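PDB 5CE6: FACT-Spt16 from Cicer arietinum, which probably acts as a histone chaperone within the FACT complex, through an N-terminal domain with a metallopeptidase-like fold linked to histone H3-H4 binding. Local coordinates for residues K34-H39 with S192-A197; C98-A103 with L123-K128; D261-C266 with A304-Y309; C370-A375 with G409-H414; T377-E382 with G401-V406. All coordinates share one frame; numbering follows the deposited sequence.

Contact 1 of 5, residues K34-H39 with S192-A197; sequences KAFYSH and SALFAA
Leu194 reaches Phe36 and His39 of helix 26-42 with both branches of its forked tip: CD2 meets the Phe36 side chain, while CD1 rests on the backbone of Ala35 and Phe36 and on CB of His39. CD2 of Leu194 lies 3.9 Å from CD1 of Phe36, approaching that ring obliquely, and the two side chains cross at about a right angle. CD1 of Leu194 is 4.0 Å from the carbonyl O of Ala35 and 4.1 Å from CB of His39. A chi1 of -172° sets CG of Leu194 anti to the backbone N. An alanine here would probably open a gap beside Phe36 and His39, since both methyls that touch them would be gone. The imidazole of His39 adds the second patch: its NE2 is 3.6 Å from CB of Ala193, and the backbone N of Leu194 lies over one ring face. In the next shell, a hydrogen bond between His39 ND1 and Trp48 NE1 probably restrains the rotation of that ring. The local helix axes stay 10.7 Å apart at 135°, with no hydrogen bond between the segments. Around them, Trp76 of helix 69-78 packs on Leu194, Leu47 touches His39 and Ala193, and Phe89 of strand 85-89 meets Phe36 edge-to-face.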
# COMPACT_ATOMS: atom_id res chain seq x y z
N LYS A 34 21.62 6.84 -5.71
CA LYS A 34 22.04 6.86 -7.10
C LYS A 34 20.86 6.62 -8.02
O LYS A 34 20.66 7.34 -9.01
CB LYS A 34 23.12 5.80 -7.33
CG LYS A 34 23.94 5.99 -8.60
CD LYS A 34 25.42 5.79 -8.29
CE LYS A 34 25.63 4.62 -7.33
NZ LYS A 34 27.02 4.59 -6.78
N ALA A 35 20.06 5.61 -7.69
CA ALA A 35 18.86 5.28 -8.46
C ALA A 35 17.93 6.48 -8.55
O ALA A 35 17.43 6.81 -9.62
CB ALA A 35 18.14 4.09 -7.86
N PHE A 36 17.71 7.14 -7.41
CA PHE A 36 16.90 8.34 -7.33
C PHE A 36 17.46 9.47 -8.22
O PHE A 36 16.75 9.99 -9.08
CB PHE A 36 16.80 8.79 -5.85
CG PHE A 36 16.07 10.09 -5.64
CD1 PHE A 36 15.03 10.48 -6.46
CD2 PHE A 36 16.43 10.93 -4.59
CE1 PHE A 36 14.36 11.68 -6.25
CE2 PHE A 36 15.77 12.12 -4.37
CZ PHE A 36 14.73 12.50 -5.20
N TYR A 37 18.72 9.86 -8.01
CA TYR A 37 19.30 10.94 -8.81
C TYR A 37 19.32 10.64 -10.31
O TYR A 37 19.11 11.53 -11.14
CB TYR A 37 20.69 11.33 -8.30
CG TYR A 37 20.65 12.40 -7.25
CD1 TYR A 37 20.10 12.15 -6.00
CD2 TYR A 37 21.14 13.67 -7.51
CE1 TYR A 37 20.04 13.14 -5.03
CE2 TYR A 37 21.09 14.67 -6.54
CZ TYR A 37 20.54 14.39 -5.31
OH TYR A 37 20.49 15.37 -4.34
N SER A 38 19.57 9.38 -10.66
CA SER A 38 19.56 8.95 -12.06
C SER A 38 18.17 9.10 -12.68
O SER A 38 18.03 9.67 -13.76
CB SER A 38 20.02 7.50 -12.18
OG SER A 38 21.42 7.41 -11.97
N HIS A 39 17.17 8.60 -11.97
CA HIS A 39 15.79 8.59 -12.46
C HIS A 39 15.30 10.03 -12.57
O HIS A 39 14.67 10.42 -13.56
CB HIS A 39 14.90 7.80 -11.50
CG HIS A 39 13.56 7.44 -12.06
ND1 HIS A 39 12.52 8.34 -12.11
CD2 HIS A 39 13.08 6.28 -12.57
CE1 HIS A 39 11.46 7.75 -12.64
NE2 HIS A 39 11.78 6.50 -12.93
N SER A 192 6.45 7.36 -7.60
CA SER A 192 5.69 6.16 -7.97
C SER A 192 6.46 5.27 -8.94
O SER A 192 6.53 4.05 -8.77
CB SER A 192 4.34 6.55 -8.58
OG SER A 192 3.66 5.41 -9.09
N ALA A 193 7.06 5.89 -9.96
CA ALA A 193 7.89 5.16 -10.92
C ALA A 193 9.12 4.59 -10.23
O ALA A 193 9.51 3.45 -10.46
CB ALA A 193 8.29 6.08 -12.07
N LEU A 194 9.74 5.39 -9.37
CA LEU A 194 10.92 4.97 -8.64
C LEU A 194 10.67 3.76 -7.75
O LEU A 194 11.50 2.84 -7.70
CB LEU A 194 11.44 6.14 -7.78
CG LEU A 194 12.78 5.94 -7.10
CD1 LEU A 194 13.89 5.74 -8.12
CD2 LEU A 194 13.08 7.16 -6.24
N PHE A 195 9.53 3.74 -7.07
CA PHE A 195 9.22 2.66 -6.14
C PHE A 195 8.59 1.46 -6.85
O PHE A 195 8.45 0.40 -6.25
CB PHE A 195 8.26 3.11 -5.04
CG PHE A 195 8.77 4.23 -4.17
CD1 PHE A 195 10.13 4.38 -3.92
CD2 PHE A 195 7.88 5.14 -3.61
CE1 PHE A 195 10.59 5.43 -3.11
CE2 PHE A 195 8.32 6.19 -2.80
CZ PHE A 195 9.68 6.33 -2.55
N ALA A 196 8.25 1.61 -8.13
CA ALA A 196 7.42 0.62 -8.84
C ALA A 196 8.04 -0.77 -9.00
O ALA A 196 7.37 -1.78 -8.79
CB ALA A 196 7.00 1.15 -10.21
N ALA A 197 9.31 -0.82 -9.40
CA ALA A 197 9.98 -2.11 -9.57
C ALA A 197 10.87 -2.41 -8.37
O ALA A 197 11.83 -1.70 -8.09
CB ALA A 197 10.80 -2.12 -10.86

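Contact 2 of 5, residues C98-A103 with L123-K128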
# COMPACT_ATOMS: atom_id res chain seq x y z
N CYS A 98 16.15 18.87 11.05
CA CYS A 98 15.74 17.81 11.97
C CYS A 98 16.30 18.05 13.36
O CYS A 98 17.06 18.99 13.57
CB CYS A 98 16.22 16.45 11.46
SG CYS A 98 18.02 16.28 11.37
N SER A 99 15.93 17.19 14.30
CA SER A 99 16.44 17.26 15.67
C SER A 99 17.94 16.95 15.74
O SER A 99 18.49 16.34 14.82
CB SER A 99 15.67 16.28 16.55
OG SER A 99 15.99 14.95 16.19
N GLN A 100 18.59 17.36 16.82
CA GLN A 100 20.00 17.02 17.02
C GLN A 100 20.22 15.51 16.97
O GLN A 100 21.18 15.03 16.37
CB GLN A 100 20.50 17.58 18.36
CG GLN A 100 21.89 17.11 18.74
CD GLN A 100 22.95 17.55 17.74
OE1 GLN A 100 23.19 18.74 17.55
NE2 GLN A 100 23.59 16.58 17.09
N LYS A 101 19.30 14.77 17.59
CA LYS A 101 19.42 13.31 17.65
C LYS A 101 19.43 12.67 16.27
O LYS A 101 20.24 11.78 15.99
CB LYS A 101 18.28 12.72 18.50
N LYS A 102 18.54 13.13 15.40
CA LYS A 102 18.47 12.60 14.04
C LYS A 102 19.69 13.06 13.23
O LYS A 102 20.20 12.33 12.38
CB LYS A 102 17.17 13.04 13.35
CG LYS A 102 15.91 12.50 14.04
CD LYS A 102 14.66 12.77 13.22
CE LYS A 102 13.42 12.23 13.91
NZ LYS A 102 12.91 13.15 14.96
N ALA A 103 20.17 14.26 13.52
CA ALA A 103 21.34 14.78 12.83
C ALA A 103 22.60 13.97 13.14
O ALA A 103 23.43 13.74 12.26
CB ALA A 103 21.55 16.24 13.18
N LEU A 123 23.38 19.36 7.39
CA LEU A 123 22.42 19.11 8.46
C LEU A 123 22.09 20.39 9.21
O LEU A 123 22.97 21.05 9.76
CB LEU A 123 22.95 18.03 9.41
CG LEU A 123 23.20 16.68 8.73
CD1 LEU A 123 23.85 15.70 9.68
CD2 LEU A 123 21.90 16.11 8.20
N HIS A 124 20.81 20.75 9.22
CA HIS A 124 20.36 21.93 9.94
C HIS A 124 19.63 21.45 11.19
O HIS A 124 18.54 20.89 11.09
CB HIS A 124 19.40 22.75 9.06
CG HIS A 124 19.97 23.09 7.72
ND1 HIS A 124 20.55 24.31 7.45
CD2 HIS A 124 20.03 22.38 6.56
CE1 HIS A 124 20.96 24.34 6.19
NE2 HIS A 124 20.66 23.18 5.63
N VAL A 125 20.23 21.67 12.35
CA VAL A 125 19.67 21.15 13.60
C VAL A 125 18.63 22.10 14.18
O VAL A 125 18.93 23.27 14.44
CB VAL A 125 20.77 20.95 14.67
CG1 VAL A 125 20.15 20.55 16.00
CG2 VAL A 125 21.79 19.93 14.21
N LYS A 126 17.42 21.59 14.40
CA LYS A 126 16.36 22.39 15.02
C LYS A 126 16.22 22.09 16.51
O LYS A 126 15.98 20.94 16.91
CB LYS A 126 15.01 22.15 14.33
CG LYS A 126 13.92 23.12 14.78
CD LYS A 126 12.54 22.64 14.38
CE LYS A 126 12.06 21.52 15.29
NZ LYS A 126 11.80 21.99 16.69
N PRO A 127 16.37 23.13 17.34
CA PRO A 127 16.10 23.07 18.78
C PRO A 127 14.64 22.67 19.00
O PRO A 127 13.79 23.03 18.19
CB PRO A 127 16.31 24.51 19.24
CG PRO A 127 17.20 25.12 18.20
CD PRO A 127 16.81 24.46 16.91
N LYS A 128 14.36 21.93 20.08
CA LYS A 128 13.02 21.40 20.35
C LYS A 128 11.95 22.49 20.40
O LYS A 128 10.83 22.29 19.92
CB LYS A 128 13.02 20.60 21.65
O HOH W 1 17.44 19.24 18.51
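Cys98 and Val125 pair in parallel register where a beta-alpha-beta crossover closes: strand 93-98 runs into helices 100-106 and 110-117, and the chain returns as strand 120-125, an outermost strand of the N-terminal mixed sheet. Two backbone bonds flank the pair. Cys98 N donates to His124 O at 3.1 Å. Lys126 N donates to Cys98 O at 2.8 Å, with an almost straight N-H...O angle of 174°. The same Cys98 O also receives a CA-H...O contact from Val125 CA at 3.4 Å.

From the strand, the Val125 side chain packs on the first turn of helix 100-106. Its CG1, anti to the backbone N at a chi1 of 174°, lies 3.6 Å from Gln100 N, while its CG2 packs 3.8 Å from Ala103 CB. Two residues earlier on the strand, CD1 of Leu123 comes to 3.3 Å from the same helix residue, at Ala103 O. The amide end of Gln100 turns to Ser104, through NE2.

Ser99 holds the N-cap position, its OG accepting from Lys102 N at 3.2 Å. Water 1 accepts from Gln100 N at 2.8 Å and donates to Lys126 O, carrying the strand pairing one step further. At the change from strand to helix, the N-H groups of Gln100 and Lys102 are thus served by a water and the Ser99 hydroxyl, while valine and leucine methyls pack against the helix.

Contact 3 of 5, residues D261-C266 with A304-Y309. With ACT (acetate ion), chain B.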
# COMPACT_ATOMS: atom_id res chain seq x y z
N ASP A 261 9.85 -8.52 15.72
CA ASP A 261 10.20 -7.10 15.79
C ASP A 261 10.07 -6.40 14.43
O ASP A 261 10.02 -5.17 14.36
CB ASP A 261 11.63 -6.93 16.31
CG ASP A 261 11.69 -6.87 17.82
OD1 ASP A 261 10.65 -7.11 18.46
OD2 ASP A 261 12.78 -6.58 18.36
N ASN A 262 10.01 -7.20 13.37
CA ASN A 262 9.94 -6.66 12.02
C ASN A 262 8.52 -6.62 11.49
O ASN A 262 8.28 -6.12 10.40
CB ASN A 262 10.80 -7.50 11.08
CG ASN A 262 12.29 -7.33 11.34
OD1 ASN A 262 12.75 -6.28 11.76
ND2 ASN A 262 13.06 -8.39 11.06
N VAL A 263 7.57 -7.14 12.27
CA VAL A 263 6.18 -7.29 11.81
C VAL A 263 5.24 -6.20 12.32
O VAL A 263 5.27 -5.85 13.50
CB VAL A 263 5.61 -8.66 12.25
CG1 VAL A 263 4.15 -8.78 11.85
CG2 VAL A 263 6.43 -9.79 11.66
N ASP A 264 4.42 -5.66 11.43
CA ASP A 264 3.33 -4.77 11.82
C ASP A 264 2.08 -5.12 11.02
O ASP A 264 2.13 -5.96 10.11
CB ASP A 264 3.71 -3.30 11.62
CG ASP A 264 2.83 -2.35 12.42
OD1 ASP A 264 2.00 -2.84 13.22
OD2 ASP A 264 2.99 -1.12 12.27
N ILE A 265 0.96 -4.48 11.34
CA ILE A 265 -0.25 -4.68 10.57
C ILE A 265 -0.35 -3.55 9.54
O ILE A 265 0.02 -2.41 9.82
CB ILE A 265 -1.53 -4.70 11.45
CG1 ILE A 265 -1.76 -3.34 12.11
CG2 ILE A 265 -1.44 -5.80 12.50
CD1 ILE A 265 -3.11 -3.19 12.80
N CYS A 266 -0.82 -3.86 8.34
CA CYS A 266 -0.94 -2.83 7.31
C CYS A 266 -2.11 -1.91 7.57
O CYS A 266 -2.07 -0.72 7.23
CB CYS A 266 -1.13 -3.45 5.92
SG CYS A 266 0.27 -4.42 5.40
N ALA A 304 -0.44 -8.09 6.56
CA ALA A 304 0.72 -7.95 7.44
C ALA A 304 1.82 -7.19 6.72
O ALA A 304 1.91 -7.21 5.48
CB ALA A 304 1.23 -9.31 7.89
N ARG A 305 2.66 -6.53 7.51
CA ARG A 305 3.75 -5.73 6.98
C ARG A 305 5.05 -6.29 7.54
O ARG A 305 5.13 -6.64 8.73
CB ARG A 305 3.55 -4.28 7.42
CG ARG A 305 4.20 -3.23 6.52
CD ARG A 305 3.90 -1.82 7.03
NE ARG A 305 4.49 -0.79 6.18
CZ ARG A 305 4.50 0.51 6.47
NH1 ARG A 305 3.94 0.94 7.60
NH2 ARG A 305 5.06 1.38 5.64
N TYR A 306 6.07 -6.39 6.70
CA TYR A 306 7.34 -6.95 7.16
C TYR A 306 8.49 -6.05 6.74
O TYR A 306 8.68 -5.79 5.56
CB TYR A 306 7.55 -8.37 6.61
CG TYR A 306 8.78 -9.05 7.17
CD1 TYR A 306 8.79 -9.55 8.47
CD2 TYR A 306 9.93 -9.19 6.40
CE1 TYR A 306 9.92 -10.18 8.99
CE2 TYR A 306 11.06 -9.82 6.91
CZ TYR A 306 11.04 -10.32 8.20
OH TYR A 306 12.17 -10.93 8.71
N LYS A 307 9.26 -5.59 7.73
CA LYS A 307 10.31 -4.60 7.49
C LYS A 307 9.82 -3.44 6.63
O LYS A 307 10.52 -2.97 5.73
CB LYS A 307 11.57 -5.26 6.90
CG LYS A 307 12.23 -6.25 7.86
CD LYS A 307 13.43 -6.94 7.22
CE LYS A 307 14.56 -5.97 6.94
NZ LYS A 307 15.09 -5.36 8.20
N SER A 308 8.60 -2.99 6.93
CA SER A 308 7.90 -1.89 6.25
C SER A 308 7.25 -2.24 4.91
O SER A 308 6.59 -1.39 4.33
CB SER A 308 8.77 -0.64 6.09
OG SER A 308 9.18 -0.16 7.36
N TYR A 309 7.41 -3.48 4.44
CA TYR A 309 6.81 -3.89 3.17
C TYR A 309 5.47 -4.56 3.37
O TYR A 309 5.36 -5.52 4.12
CB TYR A 309 7.77 -4.80 2.37
CG TYR A 309 8.90 -3.97 1.81
CD1 TYR A 309 10.01 -3.67 2.60
CD2 TYR A 309 8.82 -3.42 0.54
CE1 TYR A 309 11.03 -2.86 2.13
CE2 TYR A 309 9.84 -2.61 0.05
CZ TYR A 309 10.93 -2.33 0.85
OH TYR A 309 11.94 -1.52 0.38
C ACT B . 4.26 4.90 5.37
O ACT B . 3.63 5.94 5.67
OXT ACT B . 4.42 4.06 6.29
CH3 ACT B . 4.79 4.68 3.98
O HOH W 2 6.91 -3.74 9.18
O HOH W 3 1.72 -0.24 9.40
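Asp264 and Arg305 form the hydrogen-bonded pair of an antiparallel ladder whose short strand axes run at 147°, with Val263-Tyr306 and Ile265-Ala304 as non-hydrogen-bonded pairs on its two flanks. Arg305 N donates to Asp264 O at 2.7 Å, Asp264 N returns a bond to Arg305 O, and Lys307 N extends the ladder to Asn262 O at 2.9 Å. The phenol ring of Tyr306 is bordered on several sides. CB of Asn262 comes obliquely to 3.5 Å from its CE1, with the amide plane 89° from the ring; CG2 of Val263 sits in plane at its edge; and CG of Lys307 lies over one face, offset toward the rim. Lys307 and Asn262 run side by side, their CG atoms 3.6 Å apart. The second segment carries a type I' turn, Tyr306 to Tyr309, which closes the hairpin of strands 296-306 and 309-319 in the M24-like domain. Arg305 is extended from CG to NE. Its NE donates to Ser308 O at 2.9 Å from above the carbonyl plane, gripping the turn. Beyond, NH2 bonds OXT of an acetate, probably from the crystallisation liquor, at 2.8 Å, and water 3 bridges NH1 to Asp264 OD2 and Ile265 O.

Contact 4 of 5, residues C370-A375 with G409-H414; sequences CLTKSA and GFQNLH
Leu371 and Phe410 are joined by a single backbone bridge, where the loop before strand 376-378 runs beside strand 403-414 of the M24-like domain. The main-chain bonds come first. Gln411 N donates to Cys370 O at 2.7 Å with an angle of 170°, and Thr372 N donates to Gly409 O at 2.9 Å.

One side chain adds to this polar set. The Thr372 hydroxyl takes the crowded position between the backbone N and carbonyl carbon (chi1 53°), where OG1 accepts from Gly409 N at 3.1 Å. It also donates to Ser374 O at 2.8 Å, so one oxygen ties both segments. A valine in its place would probably leave Gly409 N and Ser374 O without these mates. Water 4 links Lys373 N to OE1 of Gln411.

Apolar contacts fill the flanks. SG of Cys370 lies 3.6 Å from CD2 of Leu413, and CD1 of Leu371 meets CE1 of Phe410 at 3.9 Å. The Phe410 ring presents its edge to the Cys370-Leu371 peptide, while Val331 and Val360 bring helices 323-342 and 349-363 onto that ring. The side chains of Thr372 and Gln411 cross at about a right angle, CG2 of Thr372 lying 3.6 Å from CG of Gln411. Threonine therefore works in both senses: its hydroxyl adds two hydrogen bonds, to Gly409 N and Ser374 O, beside the single backbone bridge, and its methyl packs on the glutamine chain.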
# COMPACT_ATOMS: atom_id res chain seq x y z
N CYS A 370 -21.88 -3.86 -11.03
CA CYS A 370 -21.52 -3.97 -9.63
C CYS A 370 -20.04 -4.25 -9.42
O CYS A 370 -19.57 -4.25 -8.29
CB CYS A 370 -22.33 -5.06 -8.94
SG CYS A 370 -24.11 -4.69 -8.83
N LEU A 371 -19.31 -4.49 -10.50
CA LEU A 371 -17.89 -4.78 -10.38
C LEU A 371 -17.18 -3.53 -9.89
O LEU A 371 -17.53 -2.42 -10.32
CB LEU A 371 -17.32 -5.23 -11.73
CG LEU A 371 -15.90 -5.79 -11.74
CD1 LEU A 371 -15.88 -7.15 -11.05
CD2 LEU A 371 -15.38 -5.90 -13.16
N THR A 372 -16.23 -3.70 -8.98
CA THR A 372 -15.45 -2.56 -8.48
C THR A 372 -14.75 -1.90 -9.67
O THR A 372 -14.40 -2.58 -10.65
CB THR A 372 -14.44 -2.98 -7.39
OG1 THR A 372 -13.63 -4.06 -7.87
CG2 THR A 372 -15.16 -3.44 -6.13
N LYS A 373 -14.56 -0.59 -9.59
CA LYS A 373 -13.98 0.16 -10.71
C LYS A 373 -12.46 -0.02 -10.77
O LYS A 373 -11.83 0.36 -11.76
CB LYS A 373 -14.33 1.65 -10.62
CG LYS A 373 -15.82 1.94 -10.67
CD LYS A 373 -16.48 1.34 -11.90
CE LYS A 373 -17.98 1.65 -11.92
NZ LYS A 373 -18.71 0.88 -12.97
N SER A 374 -11.90 -0.57 -9.71
CA SER A 374 -10.47 -0.89 -9.67
C SER A 374 -10.32 -2.37 -9.37
O SER A 374 -11.17 -2.97 -8.70
CB SER A 374 -9.78 -0.04 -8.61
OG SER A 374 -8.43 -0.45 -8.40
N ALA A 375 -9.25 -2.97 -9.88
CA ALA A 375 -8.90 -4.35 -9.54
C ALA A 375 -7.67 -4.38 -8.62
O ALA A 375 -7.06 -5.43 -8.42
CB ALA A 375 -8.65 -5.18 -10.80
N GLY A 409 -13.82 -6.83 -6.47
CA GLY A 409 -15.06 -7.14 -5.80
C GLY A 409 -16.33 -6.87 -6.58
O GLY A 409 -16.30 -6.30 -7.68
N PHE A 410 -17.44 -7.32 -6.02
CA PHE A 410 -18.76 -6.93 -6.50
C PHE A 410 -19.40 -6.14 -5.38
O PHE A 410 -19.42 -6.61 -4.24
CB PHE A 410 -19.62 -8.15 -6.79
CG PHE A 410 -19.42 -8.74 -8.16
CD1 PHE A 410 -19.62 -7.96 -9.29
CD2 PHE A 410 -19.05 -10.07 -8.31
CE1 PHE A 410 -19.46 -8.52 -10.57
CE2 PHE A 410 -18.89 -10.64 -9.56
CZ PHE A 410 -19.08 -9.86 -10.70
N GLN A 411 -19.93 -4.96 -5.70
CA GLN A 411 -20.56 -4.10 -4.70
C GLN A 411 -22.05 -4.00 -4.89
O GLN A 411 -22.52 -3.67 -5.98
CB GLN A 411 -19.98 -2.67 -4.76
CG GLN A 411 -18.52 -2.62 -5.09
CD GLN A 411 -17.99 -1.20 -5.12
OE1 GLN A 411 -17.73 -0.64 -6.19
NE2 GLN A 411 -17.82 -0.61 -3.94
N ASN A 412 -22.80 -4.28 -3.82
CA ASN A 412 -24.26 -4.11 -3.80
C ASN A 412 -25.03 -4.96 -4.80
O ASN A 412 -25.96 -4.49 -5.47
CB ASN A 412 -24.66 -2.63 -3.91
CG ASN A 412 -24.06 -1.79 -2.80
OD1 ASN A 412 -23.91 -2.24 -1.67
ND2 ASN A 412 -23.70 -0.55 -3.13
N LEU A 413 -24.65 -6.23 -4.91
CA LEU A 413 -25.50 -7.19 -5.59
C LEU A 413 -26.74 -7.42 -4.74
O LEU A 413 -26.75 -7.13 -3.54
CB LEU A 413 -24.76 -8.51 -5.78
CG LEU A 413 -23.55 -8.46 -6.70
CD1 LEU A 413 -22.80 -9.77 -6.63
CD2 LEU A 413 -24.00 -8.18 -8.13
N HIS A 414 -27.81 -7.91 -5.36
CA HIS A 414 -29.01 -8.26 -4.61
C HIS A 414 -29.17 -9.78 -4.54
O HIS A 414 -29.12 -10.46 -5.57
CB HIS A 414 -30.24 -7.62 -5.25
CG HIS A 414 -30.30 -6.13 -5.06
ND1 HIS A 414 -31.36 -5.50 -4.46
CD2 HIS A 414 -29.42 -5.16 -5.39
CE1 HIS A 414 -31.14 -4.20 -4.42
NE2 HIS A 414 -29.96 -3.97 -4.98
O HOH W 4 -15.72 0.60 -7.22

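Contact 5 of 5, residues T377-E382 with G401-V406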
# COMPACT_ATOMS: atom_id res chain seq x y z
N THR A 377 -4.04 -2.23 -6.75
CA THR A 377 -2.96 -1.25 -6.93
C THR A 377 -1.60 -1.91 -6.76
O THR A 377 -1.49 -3.02 -6.27
CB THR A 377 -3.01 -0.11 -5.88
OG1 THR A 377 -2.69 -0.62 -4.58
CG2 THR A 377 -4.37 0.55 -5.85
N GLY A 378 -0.55 -1.18 -7.12
CA GLY A 378 0.77 -1.58 -6.69
C GLY A 378 0.84 -1.56 -5.17
O GLY A 378 0.06 -0.88 -4.51
N ILE A 379 1.80 -2.29 -4.62
CA ILE A 379 1.95 -2.38 -3.18
C ILE A 379 3.43 -2.56 -2.86
O ILE A 379 4.16 -3.23 -3.60
CB ILE A 379 1.08 -3.54 -2.60
CG1 ILE A 379 1.16 -3.59 -1.07
CG2 ILE A 379 1.46 -4.89 -3.22
CD1 ILE A 379 -0.03 -4.39 -0.46
N GLY A 380 3.88 -1.93 -1.77
CA GLY A 380 5.27 -2.04 -1.35
C GLY A 380 5.40 -1.44 0.04
O GLY A 380 4.66 -1.79 0.96
N ILE A 381 6.33 -0.50 0.19
CA ILE A 381 6.36 0.28 1.43
C ILE A 381 5.01 0.97 1.68
O ILE A 381 4.50 0.99 2.80
CB ILE A 381 7.51 1.30 1.40
CG1 ILE A 381 8.82 0.56 1.16
CG2 ILE A 381 7.55 2.08 2.70
CD1 ILE A 381 10.06 1.49 1.06
N GLU A 382 4.44 1.55 0.63
CA GLU A 382 3.09 2.08 0.68
C GLU A 382 2.10 0.94 0.50
O GLU A 382 2.28 0.08 -0.38
CB GLU A 382 2.87 3.09 -0.44
CG GLU A 382 3.85 4.27 -0.45
CD GLU A 382 3.82 5.00 -1.76
OE1 GLU A 382 4.50 4.56 -2.71
OE2 GLU A 382 3.08 6.00 -1.85
N GLY A 401 9.34 -7.04 -11.59
CA GLY A 401 9.65 -6.46 -10.30
C GLY A 401 8.51 -5.68 -9.67
O GLY A 401 8.58 -5.32 -8.50
N MET A 402 7.46 -5.41 -10.44
CA MET A 402 6.28 -4.76 -9.86
C MET A 402 5.57 -5.76 -8.96
O MET A 402 5.65 -6.97 -9.17
CB MET A 402 5.33 -4.27 -10.94
CG MET A 402 5.81 -3.06 -11.70
SD MET A 402 4.60 -2.57 -12.94
CE MET A 402 5.33 -1.02 -13.49
N VAL A 403 4.85 -5.23 -7.97
CA VAL A 403 4.14 -6.06 -7.02
C VAL A 403 2.75 -5.48 -6.90
O VAL A 403 2.59 -4.27 -6.75
CB VAL A 403 4.82 -6.04 -5.65
CG1 VAL A 403 4.06 -6.91 -4.67
CG2 VAL A 403 6.25 -6.52 -5.78
N PHE A 404 1.73 -6.34 -6.97
CA PHE A 404 0.35 -5.86 -6.96
C PHE A 404 -0.50 -6.50 -5.86
O PHE A 404 -0.38 -7.69 -5.58
CB PHE A 404 -0.34 -6.13 -8.31
CG PHE A 404 0.19 -5.29 -9.44
CD1 PHE A 404 -0.25 -3.99 -9.62
CD2 PHE A 404 1.14 -5.81 -10.32
CE1 PHE A 404 0.25 -3.21 -10.66
CE2 PHE A 404 1.64 -5.04 -11.36
CZ PHE A 404 1.19 -3.74 -11.53
N ASN A 405 -1.35 -5.67 -5.25
CA ASN A 405 -2.49 -6.13 -4.47
C ASN A 405 -3.64 -6.18 -5.45
O ASN A 405 -4.21 -5.15 -5.79
CB ASN A 405 -2.77 -5.11 -3.33
CG ASN A 405 -4.08 -5.40 -2.57
OD1 ASN A 405 -4.58 -6.52 -2.58
ND2 ASN A 405 -4.61 -4.37 -1.90
N VAL A 406 -3.92 -7.37 -5.98
CA VAL A 406 -5.00 -7.57 -6.93
C VAL A 406 -6.25 -7.85 -6.11
O VAL A 406 -6.43 -8.95 -5.59
CB VAL A 406 -4.72 -8.74 -7.89
CG1 VAL A 406 -5.89 -8.93 -8.86
CG2 VAL A 406 -3.43 -8.48 -8.66
O HOH W 5 -3.41 -1.60 -2.24
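Thr377 and Asn405 face each other as a hydrogen-bonded antiparallel pair, and the main-chain bonds fix the register. Asn405 N donates to Thr377 O at 2.8 Å, the return bond runs from Thr377 N to Asn405 O, and two residues on Ile379 N donates to Val403 O at 3.0 Å. Between them Gly378 and Phe404 form the non-hydrogen-bonded pair, close enough for CA of Gly378 to make a CA-H...O contact with Val403 O at 3.2 Å.

The polar side chains meet through solvent. Water 5 donates to OG1 of Thr377 at 2.6 Å and accepts from ND2 of Asn405. The threonine hydroxyl passes its own hydrogen to Gly378 O at 2.8 Å, and OD1 of Asn405 is bonded to Asn312 ND2, so both ends of the buried amide have partners and its rotation is probably held.

The pairing joins 376-378, an outermost strand of the four-stranded antiparallel sheet in the M24-like, pita-bread domain, to 403-414, with 424-435 beyond.

Apolar contacts lie around Ile379. Its CG1 is anti to the backbone N (chi1 -176°), which puts CG2 between the N and the carbonyl carbon; there CG2 touches Val403 CG1 at 3.6 Å. At the other branch, CD1 of Ile379 reaches CB of Asn405 at 4.0 Å. The side chain of Phe404 leaves its backbone away from segment 377-382, yet Thr377 O lies near the ring plane, 3.7 Å from CD1 of Phe404, while Ile390 and Ile433 pack on the same side chain. Farther along segment 377-382, Glu382 makes a salt bridge to Lys69, and Ile381 packs on Trp76 of helix 69-78.

How the contacts relate
Along the chain contact 2 is nested within the loop closed by contact 1; contact 3 follows, and contact 5 is nested within contact 4. Contact 2, at the edge of the N-terminal sheet, and contact 4, on the far side of the chain's centre, mark the extremes, their centres about 49 Å apart. Contacts 4 and 5 share strand 403-414 and touch where Ala375 meets Val406. Contact 5 is the most central: its centre is about 15 Å from those of contacts 1 and 3, and it touches both, through Phe195 with Glu382 and Tyr309 with Ile381. The helical contact of the N-terminal lobe is thus linked directly to the M24-like domain, joining the two parts physically.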